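KaiC domain-containing protein (Pyrococcus horikoshii, PDB 2ZTS) probably binds ATP through a KaiC-type P-loop domain, and holds ADP between neighbouring subunits in a six-chain assembly with bound magnesium. Local coordinates at residues Leu22-Val33 and Ile220-Ser229; Glu154-Asn165 and Arg191-Ala199. One frame throughout, in Å; residues are numbered along the deposited sequence.

Overall arrangement
Contact 1 and contact 2 illustrate how an oligomeric P-loop NTPase can distribute its nucleotide site over subunits. Their centres lie 21 Å apart in one RecA-like domain, and along the chain both segments of contact 2 fall between those of contact 1. They meet where Thr32 O packs on Ala199 CB at 3.4 Å. Contact 1 offers Lys222, Met223 and His228 to an ADP whose phosphates are bound by the P-loop of a second subunit. Contact 2 joins the helix before strand 174-179 to the loop after it; its Arg191 side chain lies about 9 Å from that of the ADP-binding Lys43 of its own chain and about 12 Å from a different ADP. Both contacts also touch the second subunit.

Contact 1: Leu22-Val33 and Ile220-Ser229; sequences LIEGGFPEGTTV and IRKMRETRHS. With ADP (adenosine-5'-diphosphate), chain D.
Leu22-Val33 packs on Ile220-Ser229 in a largely buried contact at the rim of the RecA-like P-loop fold, where the turns leading into strand 32-36 meet the end of strand 214-223 and the nucleotide-binding loop after it. Two backbone N-H groups tie the loops together. Ser229 N donates to Leu22 O at 3.1 Å, in the carbonyl plane, and Arg227 N meets Glu24 OE2 at 2.7 Å, nearly along its C-O bond.

Between these bonds and Thr31 the contact is mainly apolar. Ile23 and Ile220 cross at about a right angle, Ile23 CG2 lying 3.8 Å from Ile220 CD1. Selenomethionine Met223 sets CG anti to its backbone N (chi1 -176°) and then bends twice, bringing CE to within 3.9 Å of Phe27 CD1. Its selenium lies beside the ring, 84° off the normal, a Met-aromatic contact at the edge. Pro28 CG rests on Arg224 O at 3.4 Å, an oxygen that also accepts from Thr226 OG1.

At the polar end Thr31 OG1 donates to Pro28 O, reaching it from the same face as Thr31 N, and receives a weak bond from Arg224 NE at 3.4 Å. A valine here would probably cost Pro28 O one of its two donors and leave Arg224 NE without this weak acceptor. The closer, charge-only partner of NE is Glu225 OE1, out of the guanidinium plane. Two salt bridges tie the loop to the second subunit: Arg224 NH1 to its Glu77 and Glu225 OE2 to its Arg76.

The same loop presents ADP with groups that complement the P-loop of the second subunit. Lys222 NZ reaches the phosphate oxygen O2B of ADP at 2.9 Å, while the backbone N of Met223 donates to the ribose O3' of ADP at 3.0 Å.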
loop_
_atom_site.group_PDB
_atom_site.type_symbol
_atom_site.label_atom_id
_atom_site.label_comp_id
_atom_site.label_asym_id
_atom_site.label_seq_id
_atom_site.Cartn_x
_atom_site.Cartn_y
_atom_site.Cartn_z
ATOM N N LEU C 22 -14.712 -30.823 -14.778
ATOM C CA LEU C 22 -14.781 -29.365 -14.716
ATOM C C LEU C 22 -14.239 -28.713 -15.981
ATOM O O LEU C 22 -14.487 -27.537 -16.202
ATOM C CB LEU C 22 -14.033 -28.826 -13.464
ATOM C CG LEU C 22 -14.398 -29.454 -12.111
ATOM C CD1 LEU C 22 -13.700 -28.842 -10.952
ATOM C CD2 LEU C 22 -15.871 -29.407 -11.893
ATOM N N ILE C 23 -13.506 -29.457 -16.803
ATOM C CA ILE C 23 -12.787 -28.903 -17.936
ATOM C C ILE C 23 -12.933 -29.792 -19.192
ATOM O O ILE C 23 -12.003 -29.949 -19.980
ATOM C CB ILE C 23 -11.282 -28.647 -17.576
ATOM C CG1 ILE C 23 -10.642 -29.875 -16.962
ATOM C CG2 ILE C 23 -11.182 -27.544 -16.589
ATOM C CD1 ILE C 23 -9.124 -29.931 -17.077
ATOM N N GLU C 24 -14.154 -30.310 -19.357
ATOM C CA GLU C 24 -14.627 -31.091 -20.496
ATOM C C GLU C 24 -13.754 -32.304 -20.797
ATOM O O GLU C 24 -13.526 -32.624 -21.936
ATOM C CB GLU C 24 -14.787 -30.201 -21.729
ATOM C CG GLU C 24 -15.860 -29.108 -21.660
ATOM C CD GLU C 24 -15.989 -28.401 -23.015
ATOM O OE1 GLU C 24 -16.436 -29.044 -23.997
ATOM O OE2 GLU C 24 -15.595 -27.230 -23.150
ATOM N N GLY C 25 -13.255 -32.970 -19.765
ATOM C CA GLY C 25 -12.470 -34.202 -19.901
ATOM C C GLY C 25 -10.968 -34.046 -19.681
ATOM O O GLY C 25 -10.249 -35.040 -19.598
ATOM N N GLY C 26 -10.442 -32.829 -19.558
ATOM C CA GLY C 26 -8.991 -32.673 -19.390
ATOM C C GLY C 26 -8.443 -31.426 -20.012
ATOM O O GLY C 26 -9.216 -30.650 -20.571
ATOM N N PHE C 27 -7.128 -31.196 -19.852
ATOM C CA PHE C 27 -6.474 -30.026 -20.404
ATOM C C PHE C 27 -6.258 -30.162 -21.924
ATOM O O PHE C 27 -5.679 -31.169 -22.364
ATOM C CB PHE C 27 -5.086 -29.806 -19.799
ATOM C CG PHE C 27 -5.043 -29.783 -18.319
ATOM C CD1 PHE C 27 -5.563 -28.694 -17.605
ATOM C CD2 PHE C 27 -4.414 -30.802 -17.615
ATOM C CE1 PHE C 27 -5.469 -28.634 -16.217
ATOM C CE2 PHE C 27 -4.330 -30.739 -16.189
ATOM C CZ PHE C 27 -4.882 -29.649 -15.509
ATOM N N PRO C 28 -6.610 -29.138 -22.717
ATOM C CA PRO C 28 -6.214 -29.156 -24.128
ATOM C C PRO C 28 -4.724 -29.431 -24.219
ATOM O O PRO C 28 -3.887 -28.771 -23.563
ATOM C CB PRO C 28 -6.544 -27.744 -24.638
ATOM C CG PRO C 28 -7.550 -27.174 -23.719
ATOM C CD PRO C 28 -7.372 -27.914 -22.366
ATOM N N GLU C 29 -4.381 -30.397 -25.061
ATOM C CA GLU C 29 -2.989 -30.742 -25.320
ATOM C C GLU C 29 -2.163 -29.519 -25.704
ATOM O O GLU C 29 -2.569 -28.700 -26.501
ATOM C CB GLU C 29 -2.945 -31.861 -26.425
ATOM C CG GLU C 29 -1.574 -32.450 -26.677
ATOM C CD GLU C 29 -1.584 -33.649 -27.660
ATOM O OE1 GLU C 29 -2.677 -34.051 -28.164
ATOM O OE2 GLU C 29 -0.475 -34.203 -27.909
ATOM N N GLY C 30 -0.980 -29.379 -25.123
ATOM C CA GLY C 30 -0.116 -28.274 -25.455
ATOM C C GLY C 30 -0.281 -27.033 -24.537
ATOM O O GLY C 30 0.518 -26.106 -24.649
ATOM N N THR C 31 -1.273 -27.015 -23.654
ATOM C CA THR C 31 -1.561 -25.808 -22.791
ATOM C C THR C 31 -0.530 -25.620 -21.669
ATOM O O THR C 31 -0.112 -26.576 -21.076
ATOM C CB THR C 31 -2.913 -25.968 -22.071
ATOM O OG1 THR C 31 -3.921 -26.297 -22.994
ATOM C CG2 THR C 31 -3.400 -24.650 -21.525
ATOM N N THR C 32 -0.131 -24.387 -21.376
ATOM C CA THR C 32 0.542 -24.059 -20.103
ATOM C C THR C 32 -0.453 -23.555 -19.073
ATOM O O THR C 32 -1.134 -22.544 -19.325
ATOM C CB THR C 32 1.553 -23.022 -20.375
ATOM O OG1 THR C 32 2.491 -23.588 -21.279
ATOM C CG2 THR C 32 2.400 -22.647 -19.057
ATOM N N VAL C 33 -0.597 -24.276 -17.967
ATOM C CA VAL C 33 -1.554 -23.990 -16.886
ATOM C C VAL C 33 -0.793 -23.470 -15.685
ATOM O O VAL C 33 0.160 -24.111 -15.248
ATOM C CB VAL C 33 -2.275 -25.236 -16.467
ATOM C CG1 VAL C 33 -3.329 -24.965 -15.387
ATOM C CG2 VAL C 33 -2.970 -25.885 -17.720
ATOM N N ILE C 220 -11.448 -23.102 -11.280
ATOM C CA ILE C 220 -10.874 -22.860 -12.600
ATOM C C ILE C 220 -11.278 -21.497 -13.051
ATOM O O ILE C 220 -12.443 -21.260 -13.378
ATOM C CB ILE C 220 -11.373 -23.868 -13.600
ATOM C CG1 ILE C 220 -11.023 -25.265 -13.134
ATOM C CG2 ILE C 220 -10.749 -23.599 -14.990
ATOM C CD1 ILE C 220 -12.176 -26.142 -13.175
ATOM N N ARG C 221 -10.286 -20.609 -13.096
ATOM C CA ARG C 221 -10.438 -19.184 -13.357
ATOM C C ARG C 221 -10.408 -18.939 -14.861
ATOM O O ARG C 221 -11.156 -18.130 -15.370
ATOM C CB ARG C 221 -9.311 -18.460 -12.599
ATOM C CG ARG C 221 -9.066 -17.016 -12.829
ATOM C CD ARG C 221 -10.226 -16.049 -12.430
ATOM N NE ARG C 221 -9.786 -15.130 -11.398
ATOM C CZ ARG C 221 -9.502 -13.838 -11.567
ATOM N NH1 ARG C 221 -9.610 -13.212 -12.755
ATOM N NH2 ARG C 221 -9.088 -13.154 -10.500
ATOM N N LYS C 222 -9.590 -19.722 -15.567
ATOM C CA LYS C 222 -9.331 -19.565 -16.992
ATOM C C LYS C 222 -8.906 -20.925 -17.558
ATOM O O LYS C 222 -8.106 -21.645 -16.948
ATOM C CB LYS C 222 -8.205 -18.565 -17.225
ATOM C CG LYS C 222 -7.929 -18.269 -18.669
ATOM C CD LYS C 222 -6.831 -17.209 -18.861
ATOM C CE LYS C 222 -6.425 -17.210 -20.318
ATOM N NZ LYS C 222 -5.975 -15.942 -20.851
HETATM N N MSE C 223 -9.456 -21.308 -18.699
HETATM C CA MSE C 223 -8.894 -22.473 -19.414
HETATM C C MSE C 223 -9.205 -22.313 -20.879
HETATM O O MSE C 223 -10.365 -22.305 -21.250
HETATM C CB MSE C 223 -9.479 -23.778 -18.906
HETATM C CG MSE C 223 -8.878 -25.063 -19.529
HETATM SE SE MSE C 223 -6.957 -25.225 -19.029
HETATM C CE MSE C 223 -7.209 -25.223 -17.037
ATOM N N ARG C 224 -8.179 -22.189 -21.706
ATOM C CA ARG C 224 -8.410 -21.937 -23.113
ATOM C C ARG C 224 -9.153 -23.115 -23.758
ATOM O O ARG C 224 -9.095 -24.233 -23.271
ATOM C CB ARG C 224 -7.093 -21.654 -23.833
ATOM C CG ARG C 224 -6.187 -22.909 -24.043
ATOM C CD ARG C 224 -5.392 -22.878 -25.368
ATOM N NE ARG C 224 -4.522 -24.053 -25.471
ATOM C CZ ARG C 224 -3.458 -24.189 -26.269
ATOM N NH1 ARG C 224 -3.118 -23.247 -27.142
ATOM N NH2 ARG C 224 -2.759 -25.320 -26.205
ATOM N N GLU C 225 -9.904 -22.812 -24.810
ATOM C CA GLU C 225 -10.624 -23.812 -25.615
ATOM C C GLU C 225 -11.581 -24.647 -24.793
ATOM O O GLU C 225 -11.854 -25.767 -25.143
ATOM C CB GLU C 225 -9.636 -24.764 -26.356
ATOM C CG GLU C 225 -8.641 -24.084 -27.284
ATOM C CD GLU C 225 -7.499 -25.003 -27.789
ATOM O OE1 GLU C 225 -6.385 -24.968 -27.195
ATOM O OE2 GLU C 225 -7.688 -25.737 -28.819
ATOM N N THR C 226 -12.078 -24.137 -23.679
ATOM C CA THR C 226 -12.886 -24.967 -22.821
ATOM C C THR C 226 -13.990 -24.170 -22.168
ATOM O O THR C 226 -13.721 -23.148 -21.571
ATOM C CB THR C 226 -11.994 -25.554 -21.699
ATOM O OG1 THR C 226 -10.812 -26.127 -22.251
ATOM C CG2 THR C 226 -12.665 -26.725 -21.020
ATOM N N ARG C 227 -15.202 -24.690 -22.208
ATOM C CA ARG C 227 -16.336 -24.199 -21.424
ATOM C C ARG C 227 -16.165 -24.911 -20.090
ATOM O O ARG C 227 -16.699 -26.005 -19.914
ATOM C CB ARG C 227 -17.693 -24.556 -22.139
ATOM C CG ARG C 227 -19.066 -23.947 -21.596
ATOM C CD ARG C 227 -20.164 -23.722 -22.743
ATOM N NE ARG C 227 -21.493 -23.110 -22.441
ATOM C CZ ARG C 227 -21.741 -21.859 -21.966
ATOM N NH1 ARG C 227 -20.763 -21.026 -21.634
ATOM N NH2 ARG C 227 -22.998 -21.438 -21.793
ATOM N N HIS C 228 -15.376 -24.318 -19.194
ATOM C CA HIS C 228 -15.105 -24.889 -17.838
ATOM C C HIS C 228 -16.095 -24.344 -16.841
ATOM O O HIS C 228 -16.550 -23.244 -16.973
ATOM C CB HIS C 228 -13.665 -24.590 -17.296
ATOM C CG HIS C 228 -13.306 -23.128 -17.263
ATOM N ND1 HIS C 228 -14.168 -22.153 -16.843
ATOM C CD2 HIS C 228 -12.170 -22.481 -17.598
ATOM C CE1 HIS C 228 -13.592 -20.966 -16.953
ATOM N NE2 HIS C 228 -12.379 -21.138 -17.418
ATOM N N SER C 229 -16.363 -25.114 -15.800
ATOM C CA SER C 229 -17.176 -24.660 -14.682
ATOM C C SER C 229 -16.485 -23.430 -14.055
ATOM O O SER C 229 -15.266 -23.358 -14.015
ATOM C CB SER C 229 -17.284 -25.805 -13.681
ATOM O OG SER C 229 -17.940 -25.400 -12.508
HETATM P PB ADP D . -8.653 -12.935 -21.192
HETATM O O1B ADP D . -9.174 -11.705 -20.504
HETATM O O2B ADP D . -7.628 -13.640 -20.305
HETATM O O3B ADP D . -7.909 -12.471 -22.412
HETATM P PA ADP D . -10.044 -14.861 -22.761
HETATM O O1A ADP D . -10.722 -14.027 -23.816
HETATM O O2A ADP D . -8.651 -15.359 -23.048
HETATM O O3A ADP D . -9.866 -13.961 -21.385
HETATM O "O5'" ADP D . -11.165 -15.894 -22.321
HETATM C "C5'" ADP D . -10.902 -17.256 -22.292
HETATM C "C4'" ADP D . -12.050 -17.889 -21.551
HETATM O "O4'" ADP D . -13.177 -18.048 -22.385
HETATM C "C3'" ADP D . -11.662 -19.243 -20.991
HETATM O "O3'" ADP D . -11.120 -19.029 -19.736
HETATM C "C2'" ADP D . -12.987 -19.927 -20.958
HETATM O "O2'" ADP D . -13.693 -19.693 -19.790
HETATM C "C1'" ADP D . -13.770 -19.293 -22.095
HETATM N N9 ADP D . -13.673 -20.155 -23.275
HETATM C C8 ADP D . -12.559 -20.364 -24.066
HETATM N N7 ADP D . -12.904 -21.217 -25.064
HETATM C C5 ADP D . -14.199 -21.552 -24.890
HETATM C C6 ADP D . -15.013 -22.388 -25.635
HETATM N N6 ADP D . -14.584 -22.744 -26.845
HETATM N N1 ADP D . -16.327 -22.512 -25.241
HETATM C C2 ADP D . -16.804 -21.826 -24.110
HETATM N N3 ADP D . -15.972 -20.992 -23.356
HETATM C C4 ADP D . -14.699 -20.878 -23.769
#

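Contact 2: Glu154-Asn165 and Arg191-Ala199; sequences ERKIREVLLKLN and RYGIEEFIA
Tyr192 is layered between Ile157 and Arg191: CG2 of Ile157 lies over one face of its ring, 4.0 Å from the centroid in a CH-pi contact, while CG of Arg191 covers the centre of the opposite face. Glu154 OE2 comes to the ring edge, its carboxylate turned 83° from the ring yet only 1° from the guanidinium plane of Arg191. An extended chain (chi1 177°) carries the carboxylate there from the start of the helical segment.

Three polar groups close a small circuit. Arg191 NH2 donates to the syn lone pair of Glu154 OE2 at 2.7 Å, an almost straight bond within a salt bridge. Tyr192 OH donates to that same Glu154 OE2 at 2.6 Å from the anti side, and accepts from Arg191 NE at 2.9 Å.

Farther along helix 157-171, the loop that joins strands 174-179 and 201-209 packs through aliphatic groups. Leu161 CD1 meets Ile194 CG2 at 3.8 Å, and Leu161 CD2 meets Ile198 CD1 at 3.7 Å. Asn165 slides past Ile198 in the opposite direction, its CB meeting Ile198 CG2. The Arg158 stem touches Ile194, but its guanidinium leads to carbonyls of the second subunit, including that of Leu149.

With the charged Arg191 and the Tyr192 hydroxyl both on OE2, Glu154 would be expected to stay ionised, and the hydroxyl, which both donates and accepts, is probably held in its rotation.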
loop_
_atom_site.group_PDB
_atom_site.type_symbol
_atom_site.label_atom_id
_atom_site.label_comp_id
_atom_site.label_asym_id
_atom_site.label_seq_id
_atom_site.Cartn_x
_atom_site.Cartn_y
_atom_site.Cartn_z
ATOM N N GLU C 154 15.943 -10.734 -8.253
ATOM C CA GLU C 154 14.673 -11.413 -8.210
ATOM C C GLU C 154 13.719 -10.877 -9.261
ATOM O O GLU C 154 13.069 -11.644 -9.948
ATOM C CB GLU C 154 14.036 -11.302 -6.781
ATOM C CG GLU C 154 12.653 -11.933 -6.678
ATOM C CD GLU C 154 12.093 -11.979 -5.259
ATOM O OE1 GLU C 154 12.788 -11.510 -4.353
ATOM O OE2 GLU C 154 10.960 -12.489 -5.039
ATOM N N ARG C 155 13.686 -9.564 -9.457
ATOM C CA ARG C 155 12.869 -9.000 -10.528
ATOM C C ARG C 155 13.201 -9.407 -12.001
ATOM O O ARG C 155 12.403 -9.166 -12.850
ATOM C CB ARG C 155 12.843 -7.498 -10.441
ATOM C CG ARG C 155 14.133 -6.782 -10.910
ATOM C CD ARG C 155 14.152 -5.297 -10.432
ATOM N NE ARG C 155 14.947 -4.436 -11.307
ATOM C CZ ARG C 155 14.502 -3.385 -12.042
ATOM N NH1 ARG C 155 13.213 -3.001 -12.053
ATOM N NH2 ARG C 155 15.394 -2.704 -12.779
ATOM N N LYS C 156 14.339 -10.022 -12.275
ATOM C CA LYS C 156 14.633 -10.562 -13.608
ATOM C C LYS C 156 13.819 -11.806 -13.937
ATOM O O LYS C 156 13.942 -12.366 -14.995
ATOM C CB LYS C 156 16.129 -10.884 -13.785
ATOM C CG LYS C 156 17.135 -9.737 -13.397
ATOM C CD LYS C 156 17.090 -8.521 -14.331
ATOM C CE LYS C 156 18.361 -8.336 -15.129
ATOM N NZ LYS C 156 17.992 -7.873 -16.556
ATOM N N ILE C 157 12.972 -12.247 -13.014
ATOM C CA ILE C 157 12.019 -13.254 -13.286
ATOM C C ILE C 157 11.194 -12.851 -14.496
ATOM O O ILE C 157 10.759 -13.696 -15.256
ATOM C CB ILE C 157 11.127 -13.510 -12.037
ATOM C CG1 ILE C 157 10.319 -14.817 -12.190
ATOM C CG2 ILE C 157 10.213 -12.319 -11.785
ATOM C CD1 ILE C 157 11.080 -16.108 -12.531
ATOM N N ARG C 158 11.012 -11.552 -14.697
ATOM C CA ARG C 158 10.300 -11.067 -15.868
ATOM C C ARG C 158 10.953 -11.630 -17.175
ATOM O O ARG C 158 10.298 -12.302 -17.955
ATOM C CB ARG C 158 10.299 -9.560 -15.864
ATOM C CG ARG C 158 9.618 -8.949 -17.048
ATOM C CD ARG C 158 9.301 -7.461 -16.868
ATOM N NE ARG C 158 10.518 -6.663 -16.849
ATOM C CZ ARG C 158 11.045 -6.029 -17.888
ATOM N NH1 ARG C 158 10.456 -6.080 -19.084
ATOM N NH2 ARG C 158 12.165 -5.330 -17.733
ATOM N N GLU C 159 12.266 -11.416 -17.332
ATOM C CA GLU C 159 13.024 -11.841 -18.524
ATOM C C GLU C 159 13.100 -13.334 -18.574
ATOM O O GLU C 159 12.918 -13.934 -19.623
ATOM C CB GLU C 159 14.415 -11.186 -18.530
ATOM C CG GLU C 159 14.389 -9.688 -18.870
ATOM C CD GLU C 159 14.375 -8.775 -17.609
ATOM O OE1 GLU C 159 13.738 -9.126 -16.546
ATOM O OE2 GLU C 159 15.000 -7.680 -17.677
ATOM N N VAL C 160 13.248 -13.973 -17.408
ATOM C CA VAL C 160 13.265 -15.428 -17.339
ATOM C C VAL C 160 11.924 -16.031 -17.760
ATOM O O VAL C 160 11.875 -17.030 -18.506
ATOM C CB VAL C 160 13.703 -15.925 -15.963
ATOM C CG1 VAL C 160 13.625 -17.405 -15.859
ATOM C CG2 VAL C 160 15.157 -15.424 -15.610
ATOM N N LEU C 161 10.825 -15.410 -17.360
ATOM C CA LEU C 161 9.513 -15.915 -17.792
ATOM C C LEU C 161 9.291 -15.837 -19.312
ATOM O O LEU C 161 8.725 -16.766 -19.907
ATOM C CB LEU C 161 8.400 -15.251 -17.021
ATOM C CG LEU C 161 8.287 -15.772 -15.559
ATOM C CD1 LEU C 161 7.442 -14.878 -14.661
ATOM C CD2 LEU C 161 7.704 -17.167 -15.533
ATOM N N LEU C 162 9.770 -14.767 -19.942
ATOM C CA LEU C 162 9.686 -14.677 -21.386
ATOM C C LEU C 162 10.599 -15.752 -22.061
ATOM O O LEU C 162 10.164 -16.454 -22.955
ATOM C CB LEU C 162 9.995 -13.247 -21.844
ATOM C CG LEU C 162 8.824 -12.265 -21.603
ATOM C CD1 LEU C 162 9.236 -10.898 -22.083
ATOM C CD2 LEU C 162 7.490 -12.657 -22.219
ATOM N N LYS C 163 11.811 -15.976 -21.559
ATOM C CA LYS C 163 12.568 -17.131 -22.081
ATOM C C LYS C 163 11.885 -18.492 -21.875
ATOM O O LYS C 163 11.919 -19.350 -22.773
ATOM C CB LYS C 163 13.967 -17.222 -21.503
ATOM C CG LYS C 163 14.928 -16.136 -21.831
ATOM C CD LYS C 163 16.300 -16.548 -21.207
ATOM C CE LYS C 163 17.417 -15.535 -21.396
ATOM N NZ LYS C 163 18.134 -15.698 -22.741
ATOM N N LEU C 164 11.243 -18.704 -20.718
ATOM C CA LEU C 164 10.580 -19.959 -20.492
ATOM C C LEU C 164 9.454 -20.146 -21.497
ATOM O O LEU C 164 9.216 -21.265 -21.969
ATOM C CB LEU C 164 10.002 -20.046 -19.099
ATOM C CG LEU C 164 9.115 -21.177 -18.696
ATOM C CD1 LEU C 164 9.772 -22.533 -18.878
ATOM C CD2 LEU C 164 8.848 -20.979 -17.226
ATOM N N ASN C 165 8.711 -19.072 -21.756
ATOM C CA ASN C 165 7.526 -19.109 -22.639
ATOM C C ASN C 165 7.954 -19.572 -24.024
ATOM O O ASN C 165 7.273 -20.388 -24.613
ATOM C CB ASN C 165 6.884 -17.721 -22.725
ATOM C CG ASN C 165 5.657 -17.664 -23.616
ATOM O OD1 ASN C 165 4.697 -18.389 -23.408
ATOM N ND2 ASN C 165 5.683 -16.757 -24.623
ATOM N N ARG C 191 2.444 -14.219 -7.652
ATOM C CA ARG C 191 3.445 -13.572 -6.858
ATOM C C ARG C 191 3.947 -12.332 -7.552
ATOM O O ARG C 191 4.102 -11.308 -6.892
ATOM C CB ARG C 191 4.640 -14.524 -6.651
ATOM C CG ARG C 191 5.691 -13.933 -5.740
ATOM C CD ARG C 191 6.615 -14.961 -5.140
ATOM N NE ARG C 191 7.824 -14.346 -4.648
ATOM C CZ ARG C 191 8.106 -14.078 -3.381
ATOM N NH1 ARG C 191 7.249 -14.319 -2.391
ATOM N NH2 ARG C 191 9.252 -13.469 -3.120
ATOM N N TYR C 192 4.257 -12.431 -8.854
ATOM C CA TYR C 192 4.961 -11.331 -9.579
ATOM C C TYR C 192 4.085 -10.457 -10.480
ATOM O O TYR C 192 4.471 -9.357 -10.845
ATOM C CB TYR C 192 6.198 -11.863 -10.368
ATOM C CG TYR C 192 7.202 -12.426 -9.429
ATOM C CD1 TYR C 192 7.873 -11.607 -8.516
ATOM C CD2 TYR C 192 7.453 -13.767 -9.404
ATOM C CE1 TYR C 192 8.799 -12.168 -7.580
ATOM C CE2 TYR C 192 8.317 -14.329 -8.485
ATOM C CZ TYR C 192 8.997 -13.525 -7.581
ATOM O OH TYR C 192 9.865 -14.154 -6.713
ATOM N N GLY C 193 2.895 -10.934 -10.809
ATOM C CA GLY C 193 1.999 -10.201 -11.727
ATOM C C GLY C 193 2.310 -10.456 -13.178
ATOM O O GLY C 193 1.832 -9.723 -14.053
ATOM N N ILE C 194 3.109 -11.487 -13.441
ATOM C CA ILE C 194 3.650 -11.754 -14.790
ATOM C C ILE C 194 3.299 -13.192 -15.229
ATOM O O ILE C 194 3.092 -13.462 -16.391
ATOM C CB ILE C 194 5.182 -11.553 -14.769
ATOM C CG1 ILE C 194 5.549 -10.115 -14.326
ATOM C CG2 ILE C 194 5.756 -11.837 -16.083
ATOM C CD1 ILE C 194 7.040 -9.906 -13.978
ATOM N N GLU C 195 3.321 -14.115 -14.270
ATOM C CA GLU C 195 3.179 -15.514 -14.528
ATOM C C GLU C 195 1.950 -15.817 -15.407
ATOM O O GLU C 195 2.007 -16.702 -16.263
ATOM C CB GLU C 195 3.059 -16.263 -13.194
ATOM C CG GLU C 195 4.290 -16.189 -12.323
ATOM C CD GLU C 195 4.215 -15.099 -11.246
ATOM O OE1 GLU C 195 4.117 -13.918 -11.621
ATOM O OE2 GLU C 195 4.185 -15.458 -10.038
ATOM N N GLU C 196 0.819 -15.173 -15.110
ATOM C CA GLU C 196 -0.435 -15.373 -15.868
ATOM C C GLU C 196 -0.362 -14.969 -17.357
ATOM O O GLU C 196 -1.138 -15.482 -18.175
ATOM C CB GLU C 196 -1.573 -14.598 -15.194
ATOM C CG GLU C 196 -1.280 -13.122 -15.014
ATOM C CD GLU C 196 -0.759 -12.738 -13.627
ATOM O OE1 GLU C 196 0.180 -13.360 -13.078
ATOM O OE2 GLU C 196 -1.220 -11.736 -13.115
ATOM N N PHE C 197 0.555 -14.072 -17.721
ATOM C CA PHE C 197 0.773 -13.737 -19.120
ATOM C C PHE C 197 1.466 -14.818 -19.980
ATOM O O PHE C 197 1.594 -14.612 -21.184
ATOM C CB PHE C 197 1.517 -12.401 -19.255
ATOM C CG PHE C 197 0.731 -11.262 -18.728
ATOM C CD1 PHE C 197 -0.243 -10.667 -19.516
ATOM C CD2 PHE C 197 0.869 -10.870 -17.409
ATOM C CE1 PHE C 197 -1.013 -9.669 -19.014
ATOM C CE2 PHE C 197 0.111 -9.855 -16.904
ATOM C CZ PHE C 197 -0.831 -9.255 -17.681
ATOM N N ILE C 198 1.999 -15.888 -19.378
ATOM C CA ILE C 198 2.535 -16.991 -20.185
ATOM C C ILE C 198 1.705 -18.255 -20.046
ATOM O O ILE C 198 2.121 -19.312 -20.422
ATOM C CB ILE C 198 4.035 -17.246 -19.877
ATOM C CG1 ILE C 198 4.251 -17.795 -18.482
ATOM C CG2 ILE C 198 4.855 -15.941 -20.087
ATOM C CD1 ILE C 198 5.610 -18.464 -18.299
ATOM N N ALA C 199 0.506 -18.137 -19.504
ATOM C CA ALA C 199 -0.336 -19.305 -19.283
ATOM C C ALA C 199 -1.692 -19.100 -19.940
ATOM O O ALA C 199 -2.189 -17.987 -19.992
ATOM C CB ALA C 199 -0.495 -19.558 -17.806
#